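Local coordinates for uncharacterized protein (Cricetid herpesvirus 2, PDB 4ZKQ), which binds chemokines as a virus-encoded decoy receptor, probably keeping them from the host receptors that they would otherwise engage, at residues H117-V122 with R134-A138; I209-K215 with V233-L239; E170-A174 with E324-F328. The contacts are given in a common frame with arbitrary orientation. Residues are numbered along the deposited sequence.

Interaction 1. Residues H117-V122 with R134-A138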
loop_
_atom_site.group_PDB
_atom_site.type_symbol
_atom_site.label_atom_id
_atom_site.label_comp_id
_atom_site.label_asym_id
_atom_site.label_seq_id
_atom_site.Cartn_x
_atom_site.Cartn_y
_atom_site.Cartn_z
ATOM N N HIS A 117 -13.622 -10.166 14.347
ATOM C CA HIS A 117 -14.519 -11.256 13.998
ATOM C C HIS A 117 -13.715 -12.462 13.552
ATOM O O HIS A 117 -12.565 -12.329 13.153
ATOM C CB HIS A 117 -15.458 -10.831 12.867
ATOM C CG HIS A 117 -14.768 -10.704 11.545
ATOM N ND1 HIS A 117 -13.938 -9.650 11.236
ATOM C CD2 HIS A 117 -14.758 -11.518 10.457
ATOM C CE1 HIS A 117 -13.457 -9.809 10.014
ATOM N NE2 HIS A 117 -13.945 -10.932 9.523
ATOM N N VAL A 118 -14.331 -13.633 13.605
ATOM C CA VAL A 118 -13.764 -14.824 12.990
ATOM C C VAL A 118 -13.926 -14.705 11.474
ATOM O O VAL A 118 -15.057 -14.644 10.989
ATOM C CB VAL A 118 -14.458 -16.104 13.486
ATOM C CG1 VAL A 118 -13.916 -17.333 12.774
ATOM C CG2 VAL A 118 -14.297 -16.247 14.990
ATOM N N PRO A 119 -12.807 -14.681 10.720
ATOM C CA PRO A 119 -12.923 -14.470 9.272
ATOM C C PRO A 119 -13.668 -15.604 8.602
ATOM O O PRO A 119 -13.810 -16.682 9.181
ATOM C CB PRO A 119 -11.466 -14.413 8.795
ATOM C CG PRO A 119 -10.698 -15.176 9.814
ATOM C CD PRO A 119 -11.411 -14.940 11.123
ATOM N N GLN A 120 -14.157 -15.354 7.398
ATOM C CA GLN A 120 -14.865 -16.368 6.643
ATOM C C GLN A 120 -13.862 -17.373 6.088
ATOM O O GLN A 120 -12.846 -16.979 5.516
ATOM C CB GLN A 120 -15.661 -15.720 5.524
ATOM C CG GLN A 120 -16.515 -16.679 4.746
ATOM C CD GLN A 120 -17.438 -15.967 3.792
ATOM O OE1 GLN A 120 -17.660 -14.757 3.902
ATOM N NE2 GLN A 120 -17.975 -16.708 2.839
ATOM N N PHE A 121 -14.137 -18.661 6.281
ATOM C CA PHE A 121 -13.254 -19.721 5.794
ATOM C C PHE A 121 -13.818 -20.389 4.551
ATOM O O PHE A 121 -15.031 -20.527 4.404
ATOM C CB PHE A 121 -13.024 -20.783 6.872
ATOM C CG PHE A 121 -11.974 -20.411 7.880
ATOM C CD1 PHE A 121 -12.243 -19.489 8.870
ATOM C CD2 PHE A 121 -10.717 -20.993 7.837
ATOM C CE1 PHE A 121 -11.284 -19.148 9.798
ATOM C CE2 PHE A 121 -9.753 -20.655 8.761
ATOM C CZ PHE A 121 -10.038 -19.730 9.746
ATOM N N VAL A 122 -12.920 -20.794 3.659
ATOM C CA VAL A 122 -13.282 -21.544 2.466
ATOM C C VAL A 122 -12.240 -22.617 2.206
ATOM O O VAL A 122 -11.124 -22.548 2.722
ATOM C CB VAL A 122 -13.392 -20.652 1.214
ATOM C CG1 VAL A 122 -14.587 -19.724 1.317
ATOM C CG2 VAL A 122 -12.102 -19.857 0.999
ATOM N N ARG A 134 -7.072 -24.678 2.818
ATOM C CA ARG A 134 -7.987 -23.978 3.699
ATOM C C ARG A 134 -7.557 -22.515 3.804
ATOM O O ARG A 134 -6.448 -22.220 4.256
ATOM C CB ARG A 134 -8.002 -24.643 5.074
ATOM C CG ARG A 134 -9.152 -24.234 5.964
ATOM C CD ARG A 134 -10.477 -24.795 5.461
ATOM N NE ARG A 134 -11.545 -24.546 6.421
ATOM C CZ ARG A 134 -12.838 -24.461 6.124
ATOM N NH1 ARG A 134 -13.255 -24.602 4.873
ATOM N NH2 ARG A 134 -13.715 -24.233 7.090
ATOM N N LEU A 135 -8.430 -21.608 3.372
ATOM C CA LEU A 135 -8.142 -20.177 3.406
ATOM C C LEU A 135 -9.147 -19.422 4.263
ATOM O O LEU A 135 -10.303 -19.831 4.371
ATOM C CB LEU A 135 -8.163 -19.588 1.998
ATOM C CG LEU A 135 -7.242 -20.213 0.952
ATOM C CD1 LEU A 135 -7.465 -19.554 -0.396
ATOM C CD2 LEU A 135 -5.793 -20.102 1.368
ATOM N N PHE A 136 -8.708 -18.312 4.854
ATOM C CA PHE A 136 -9.631 -17.385 5.499
ATOM C C PHE A 136 -9.509 -16.015 4.835
ATOM O O PHE A 136 -8.458 -15.674 4.295
ATOM C CB PHE A 136 -9.372 -17.290 7.009
ATOM C CG PHE A 136 -8.002 -16.774 7.384
ATOM C CD1 PHE A 136 -7.767 -15.416 7.528
ATOM C CD2 PHE A 136 -6.964 -17.657 7.642
ATOM C CE1 PHE A 136 -6.515 -14.946 7.892
ATOM C CE2 PHE A 136 -5.708 -17.197 7.998
ATOM C CZ PHE A 136 -5.485 -15.841 8.131
ATOM N N PHE A 137 -10.586 -15.238 4.851
ATOM C CA PHE A 137 -10.526 -13.900 4.270
ATOM C C PHE A 137 -11.442 -12.882 4.932
ATOM O O PHE A 137 -12.384 -13.229 5.651
ATOM C CB PHE A 137 -10.837 -13.969 2.766
ATOM C CG PHE A 137 -12.263 -14.337 2.448
ATOM C CD1 PHE A 137 -12.633 -15.662 2.306
ATOM C CD2 PHE A 137 -13.227 -13.353 2.268
ATOM C CE1 PHE A 137 -13.944 -16.004 2.004
ATOM C CE2 PHE A 137 -14.544 -13.692 1.966
ATOM C CZ PHE A 137 -14.894 -15.022 1.835
ATOM N N ALA A 138 -11.127 -11.612 4.698
ATOM C CA ALA A 138 -11.932 -10.498 5.190
ATOM C C ALA A 138 -11.708 -9.305 4.293
ATOM O O ALA A 138 -10.613 -9.114 3.765
ATOM C CB ALA A 138 -11.579 -10.154 6.620
#
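The apolar centre is two-sided. On one face of this antiparallel pair, the CB of Phe136 sits over the Phe121 ring, 3.7 Å from its centroid and 10° off the normal, a CH-pi contact; Pro119 CG reaches Phe136 CD1 at 3.7 Å. On the other face, Phe137 takes the p rotamer (chi1 68°), which brings its ring back over the partner strand: Gln120 CB lies 4.1 Å from the ring centroid, and Val122 CG1 meets the ring edge at CE1, 3.8 Å away. Between the faces runs the backbone ladder. Gln120 pairs with Phe137 (Phe137 N to Gln120 O 2.9 Å, Gln120 N to Phe137 O 3.3 Å) and Val122 with Leu135, 2.9 Å both ways between N and O. At the polar edge the Arg134 guanidinium lies against Phe121 CB, 3.5 Å from NH2, while its NE forms a salt bridge with Glu104. These segments belong to a beta hairpin of strands 117-125 and 132-143; the former is outermost in its sheet, and strand 85-94 flanks 132-143 on the other side.

Interaction 2. Residues I209-K215 with V233-L239; sequences IATTLSK and VSTRVLL
This is a regular antiparallel beta ladder between segments 209-215 and 233-239, on strands 206-223 and 233-244 of the branched mixed sheet. Both are in beta conformation (phi about -95 to -136°, psi about 115 to 134°) and run at 164°, axes 4.6 Å apart at closest. Thr211-Leu238, Leu213-Arg236 and Lys215-Ser234 are hydrogen-bonded pairs (CA-CA 5.0 to 5.1 Å); Ala210-Leu239, Thr212-Val237 and Ser214-Thr235 are non-hydrogen-bonded. The pairs follow without a skip, so there is no bulge, and N-H...O angles of 160 to 174° show well-directed bonds. Donors and acceptors satisfy each other: Thr211 N-Leu238 O, Arg236 N-Leu213 O, Lys215 N-Ser234 O and Ser234 N-Lys215 O at 2.9 Å, Leu238 N-Thr211 O and Leu213 N-Arg236 O at 2.7 Å. On the other edge of 209-215, Ala210, Thr212 and Ser214 form backbone hydrogen bonds with Lys193, Glu191 and Gly189, Ser214 also with Leu22. On the Leu213 face, Leu213 (m, t) puts CD1 4.3 Å from Leu238 CD1; Arg236 gives NH1 to Ser76 O, and Lys215 NZ forms a salt bridge with Asp78 and hydrogen bonds with Gln24 and Thr56. On the opposite face, with Ser214 and Thr235 both m, one water bridges Ser214 OG (2.9 Å) and Thr235 OG1 (2.6 Å).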
loop_
_atom_site.group_PDB
_atom_site.type_symbol
_atom_site.label_atom_id
_atom_site.label_comp_id
_atom_site.label_asym_id
_atom_site.label_seq_id
_atom_site.Cartn_x
_atom_site.Cartn_y
_atom_site.Cartn_z
ATOM N N ILE A 209 2.524 -0.472 19.906
ATOM C CA ILE A 209 3.440 -1.271 19.098
ATOM C C ILE A 209 4.075 -0.398 18.038
ATOM O O ILE A 209 3.379 0.355 17.350
ATOM C CB ILE A 209 2.727 -2.435 18.383
ATOM C CG1 ILE A 209 1.959 -3.306 19.374
ATOM C CG2 ILE A 209 3.724 -3.291 17.593
ATOM C CD1 ILE A 209 0.572 -3.626 18.882
ATOM N N ALA A 210 5.394 -0.510 17.906
ATOM C CA ALA A 210 6.116 0.115 16.813
ATOM C C ALA A 210 6.424 -0.955 15.771
ATOM O O ALA A 210 6.985 -1.999 16.099
ATOM C CB ALA A 210 7.393 0.773 17.307
ATOM N N THR A 211 6.020 -0.702 14.529
ATOM C CA THR A 211 6.316 -1.599 13.417
ATOM C C THR A 211 7.192 -0.853 12.430
ATOM O O THR A 211 6.784 0.173 11.893
ATOM C CB THR A 211 5.036 -2.093 12.709
ATOM O OG1 THR A 211 4.249 -2.859 13.625
ATOM C CG2 THR A 211 5.379 -2.970 11.495
ATOM N N THR A 212 8.406 -1.348 12.215
ATOM C CA THR A 212 9.316 -0.732 11.260
ATOM C C THR A 212 9.309 -1.541 9.966
ATOM O O THR A 212 9.569 -2.743 9.972
ATOM C CB THR A 212 10.745 -0.628 11.833
ATOM O OG1 THR A 212 10.695 0.067 13.084
ATOM C CG2 THR A 212 11.671 0.126 10.879
ATOM N N LEU A 213 8.972 -0.866 8.873
ATOM C CA LEU A 213 8.967 -1.460 7.545
ATOM C C LEU A 213 10.188 -0.970 6.789
ATOM O O LEU A 213 10.369 0.233 6.626
ATOM C CB LEU A 213 7.686 -1.088 6.792
ATOM C CG LEU A 213 6.366 -1.461 7.472
ATOM C CD1 LEU A 213 5.182 -0.833 6.747
ATOM C CD2 LEU A 213 6.206 -2.967 7.548
ATOM N N SER A 214 11.025 -1.896 6.333
ATOM C CA SER A 214 12.239 -1.538 5.608
ATOM C C SER A 214 12.299 -2.294 4.292
ATOM O O SER A 214 12.336 -3.518 4.288
ATOM C CB SER A 214 13.483 -1.847 6.445
ATOM O OG SER A 214 13.376 -1.286 7.741
ATOM N N LYS A 215 12.298 -1.553 3.188
ATOM C CA LYS A 215 12.335 -2.133 1.859
ATOM C C LYS A 215 13.610 -1.745 1.130
ATOM O O LYS A 215 13.996 -0.571 1.102
ATOM C CB LYS A 215 11.122 -1.689 1.037
ATOM C CG LYS A 215 11.221 -2.063 -0.448
ATOM C CD LYS A 215 9.938 -1.710 -1.206
ATOM C CE LYS A 215 8.789 -2.667 -0.879
ATOM N NZ LYS A 215 7.489 -2.218 -1.478
ATOM N N VAL A 233 17.285 2.473 0.866
ATOM C CA VAL A 233 16.324 1.766 1.692
ATOM C C VAL A 233 15.173 2.693 2.042
ATOM O O VAL A 233 15.385 3.825 2.477
ATOM C CB VAL A 233 16.982 1.238 2.976
ATOM C CG1 VAL A 233 15.948 0.685 3.944
ATOM C CG2 VAL A 233 18.011 0.184 2.631
ATOM N N SER A 234 13.958 2.206 1.827
ATOM C CA SER A 234 12.754 2.934 2.196
ATOM C C SER A 234 12.305 2.449 3.564
ATOM O O SER A 234 11.982 1.273 3.728
ATOM C CB SER A 234 11.651 2.723 1.154
ATOM O OG SER A 234 10.456 3.374 1.538
ATOM N N THR A 235 12.311 3.346 4.544
ATOM C CA THR A 235 11.937 2.995 5.904
ATOM C C THR A 235 10.685 3.742 6.347
ATOM O O THR A 235 10.580 4.954 6.174
ATOM C CB THR A 235 13.062 3.309 6.895
ATOM O OG1 THR A 235 14.268 2.665 6.472
ATOM C CG2 THR A 235 12.693 2.829 8.285
ATOM N N ARG A 236 9.758 3.004 6.947
ATOM C CA ARG A 236 8.502 3.555 7.446
ATOM C C ARG A 236 8.254 2.959 8.824
ATOM O O ARG A 236 8.403 1.752 9.017
ATOM C CB ARG A 236 7.358 3.242 6.468
ATOM C CG ARG A 236 5.944 3.550 6.956
ATOM C CD ARG A 236 4.914 3.382 5.822
ATOM N NE ARG A 236 3.542 3.396 6.335
ATOM C CZ ARG A 236 2.579 2.542 5.985
ATOM N NH1 ARG A 236 2.804 1.582 5.099
ATOM N NH2 ARG A 236 1.372 2.652 6.531
ATOM N N VAL A 237 7.906 3.807 9.786
ATOM C CA VAL A 237 7.624 3.340 11.136
ATOM C C VAL A 237 6.175 3.618 11.481
ATOM O O VAL A 237 5.727 4.765 11.454
ATOM C CB VAL A 237 8.539 4.003 12.185
ATOM C CG1 VAL A 237 8.154 3.551 13.587
ATOM C CG2 VAL A 237 9.992 3.668 11.909
ATOM N N LEU A 238 5.446 2.555 11.792
ATOM C CA LEU A 238 4.070 2.671 12.250
ATOM C C LEU A 238 4.056 2.672 13.762
ATOM O O LEU A 238 4.717 1.848 14.389
ATOM C CB LEU A 238 3.216 1.516 11.742
ATOM C CG LEU A 238 3.447 1.037 10.313
ATOM C CD1 LEU A 238 2.540 -0.140 10.022
ATOM C CD2 LEU A 238 3.202 2.151 9.332
ATOM N N LEU A 239 3.299 3.591 14.346
ATOM C CA LEU A 239 3.061 3.572 15.777
ATOM C C LEU A 239 1.579 3.327 16.005
ATOM O O LEU A 239 0.742 4.147 15.632
ATOM C CB LEU A 239 3.518 4.877 16.424
ATOM C CG LEU A 239 3.530 4.870 17.956
ATOM C CD1 LEU A 239 4.456 3.790 18.510
ATOM C CD2 LEU A 239 3.927 6.240 18.484
HETATM O O HOH W 1 15.213 0.878 8.045
#

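Interaction 3. Residues E170-A174 with E324-F328; sequences ELSGA and ESCAF
Ser172, Ser325 and Ala327 carry most of this contact, in which a type I turn with a G1 beta bulge, Glu170 to Ala174, rests on strand 324-328. Leu171 (phi/psi -55/-36) and Ser172 (-61/-24) occupy the turn's central positions; Gly173 N bonds Glu170 O at 2.7 Å and Glu170 N bonds Ala174 O at 2.9 Å. Gly173, at 99/-10, has a positive phi that suits glycine, since a CB would collide with the preceding carbonyl O. Ser172, chi1 p, points its CB at the strand, its CA 4.3 Å from Cys326 CA. Its OG accepts from Ala174 N at 3.0 Å, an ST turn, and lies 3.5 Å from Ala327 CB. Ser325, chi1 t, brings OG to 3.3 Å from Ser172 CB, and Ala327 CB meets Ala174 CB at 3.8 Å. No direct hydrogen bond crosses; waters bridge Ser172 O and Ala327 N (2.9 Å each), Ser172 N (3.1 Å) and Ser325 OG (3.0 Å), and Leu171 O and Ser325 O (3.1 Å each). The contact buries just 229 Å². The turn connects antiparallel strands 161-169 and 175-181; Cys326, facing away, is disulfide-bonded to Cys347, and strand 324-330 pairs with 308-315 and 341-342.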
loop_
_atom_site.group_PDB
_atom_site.type_symbol
_atom_site.label_atom_id
_atom_site.label_comp_id
_atom_site.label_asym_id
_atom_site.label_seq_id
_atom_site.Cartn_x
_atom_site.Cartn_y
_atom_site.Cartn_z
ATOM N N GLU A 170 -6.369 0.205 -5.002
ATOM C CA GLU A 170 -6.265 1.647 -4.877
ATOM C C GLU A 170 -7.395 2.352 -5.597
ATOM O O GLU A 170 -8.102 1.770 -6.427
ATOM C CB GLU A 170 -4.925 2.144 -5.431
ATOM C CG GLU A 170 -3.727 1.635 -4.662
ATOM C CD GLU A 170 -2.421 2.278 -5.097
ATOM O OE1 GLU A 170 -2.369 2.828 -6.212
ATOM O OE2 GLU A 170 -1.445 2.228 -4.320
ATOM N N LEU A 171 -7.548 3.627 -5.277
ATOM C CA LEU A 171 -8.537 4.459 -5.941
ATOM C C LEU A 171 -8.325 4.400 -7.454
ATOM O O LEU A 171 -9.279 4.375 -8.228
ATOM C CB LEU A 171 -8.445 5.893 -5.414
ATOM C CG LEU A 171 -9.460 6.908 -5.929
ATOM C CD1 LEU A 171 -10.881 6.509 -5.551
ATOM C CD2 LEU A 171 -9.111 8.275 -5.369
ATOM N N SER A 172 -7.063 4.336 -7.868
ATOM C CA SER A 172 -6.725 4.205 -9.283
ATOM C C SER A 172 -7.266 2.928 -9.925
ATOM O O SER A 172 -7.417 2.856 -11.141
ATOM C CB SER A 172 -5.215 4.214 -9.462
ATOM O OG SER A 172 -4.664 3.026 -8.915
ATOM N N GLY A 173 -7.514 1.915 -9.102
ATOM C CA GLY A 173 -7.823 0.584 -9.596
ATOM C C GLY A 173 -6.621 -0.347 -9.564
ATOM O O GLY A 173 -6.756 -1.553 -9.774
ATOM N N ALA A 174 -5.439 0.204 -9.297
ATOM C CA ALA A 174 -4.232 -0.613 -9.224
ATOM C C ALA A 174 -4.336 -1.624 -8.084
ATOM O O ALA A 174 -4.813 -1.300 -6.996
ATOM C CB ALA A 174 -3.008 0.265 -9.046
ATOM N N GLU A 324 -8.328 12.616 -7.466
ATOM C CA GLU A 324 -8.300 11.993 -8.786
ATOM C C GLU A 324 -7.087 11.076 -8.817
ATOM O O GLU A 324 -6.013 11.479 -8.385
ATOM C CB GLU A 324 -8.205 13.039 -9.902
ATOM C CG GLU A 324 -9.228 14.165 -9.837
ATOM C CD GLU A 324 -10.570 13.802 -10.450
ATOM O OE1 GLU A 324 -10.674 12.750 -11.116
ATOM O OE2 GLU A 324 -11.525 14.583 -10.267
ATOM N N SER A 325 -7.250 9.851 -9.312
ATOM C CA SER A 325 -6.138 8.906 -9.371
ATOM C C SER A 325 -6.246 7.970 -10.572
ATOM O O SER A 325 -7.330 7.505 -10.915
ATOM C CB SER A 325 -6.074 8.078 -8.085
ATOM O OG SER A 325 -4.931 7.242 -8.079
ATOM N N CYS A 326 -5.104 7.714 -11.198
ATOM C CA CYS A 326 -4.995 6.774 -12.303
ATOM C C CYS A 326 -3.711 5.980 -12.123
ATOM O O CYS A 326 -2.800 6.421 -11.415
ATOM C CB CYS A 326 -4.990 7.503 -13.650
ATOM S SG CYS A 326 -6.368 8.652 -13.849
ATOM N N ALA A 327 -3.637 4.816 -12.758
ATOM C CA ALA A 327 -2.415 4.026 -12.736
ATOM C C ALA A 327 -2.191 3.368 -14.089
ATOM O O ALA A 327 -3.148 3.090 -14.808
ATOM C CB ALA A 327 -2.469 2.989 -11.631
ATOM N N PHE A 328 -0.923 3.154 -14.428
ATOM C CA PHE A 328 -0.532 2.601 -15.717
ATOM C C PHE A 328 0.523 1.537 -15.530
ATOM O O PHE A 328 1.454 1.725 -14.747
ATOM C CB PHE A 328 0.017 3.691 -16.639
ATOM C CG PHE A 328 -0.881 4.864 -16.775
ATOM C CD1 PHE A 328 -0.830 5.896 -15.853
ATOM C CD2 PHE A 328 -1.786 4.941 -17.820
ATOM C CE1 PHE A 328 -1.662 6.983 -15.971
ATOM C CE2 PHE A 328 -2.617 6.027 -17.944
ATOM C CZ PHE A 328 -2.554 7.052 -17.016
HETATM O O HOH W 2 -10.210 6.571 -10.167
HETATM O O HOH W 3 -6.204 3.802 -13.617
HETATM O O HOH W 4 -5.089 5.397 -5.721
#

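Interactions 1 and 2 are local in sequence, their closest ends 12 and 18 positions apart along the chain, whereas those of interaction 3 are 150 apart. Interaction 1 comes first, and interaction 2 falls between the two segments of interaction 3. Interaction 1 belongs to the sheet containing strands 117-125 and 132-143, and the turn of interaction 3 joins two other strands of that sheet. Strand 324-330 and both strands of interaction 2 belong to another, branched sheet. Centres lie about 27 Å (1 and 2), about 28 Å (1 and 3) and about 24 Å (2 and 3) apart, without touching. Interaction 3 therefore packs the earlier sheet's turn against the later sheet, linking distant parts of this largely beta chemokine-binding protein.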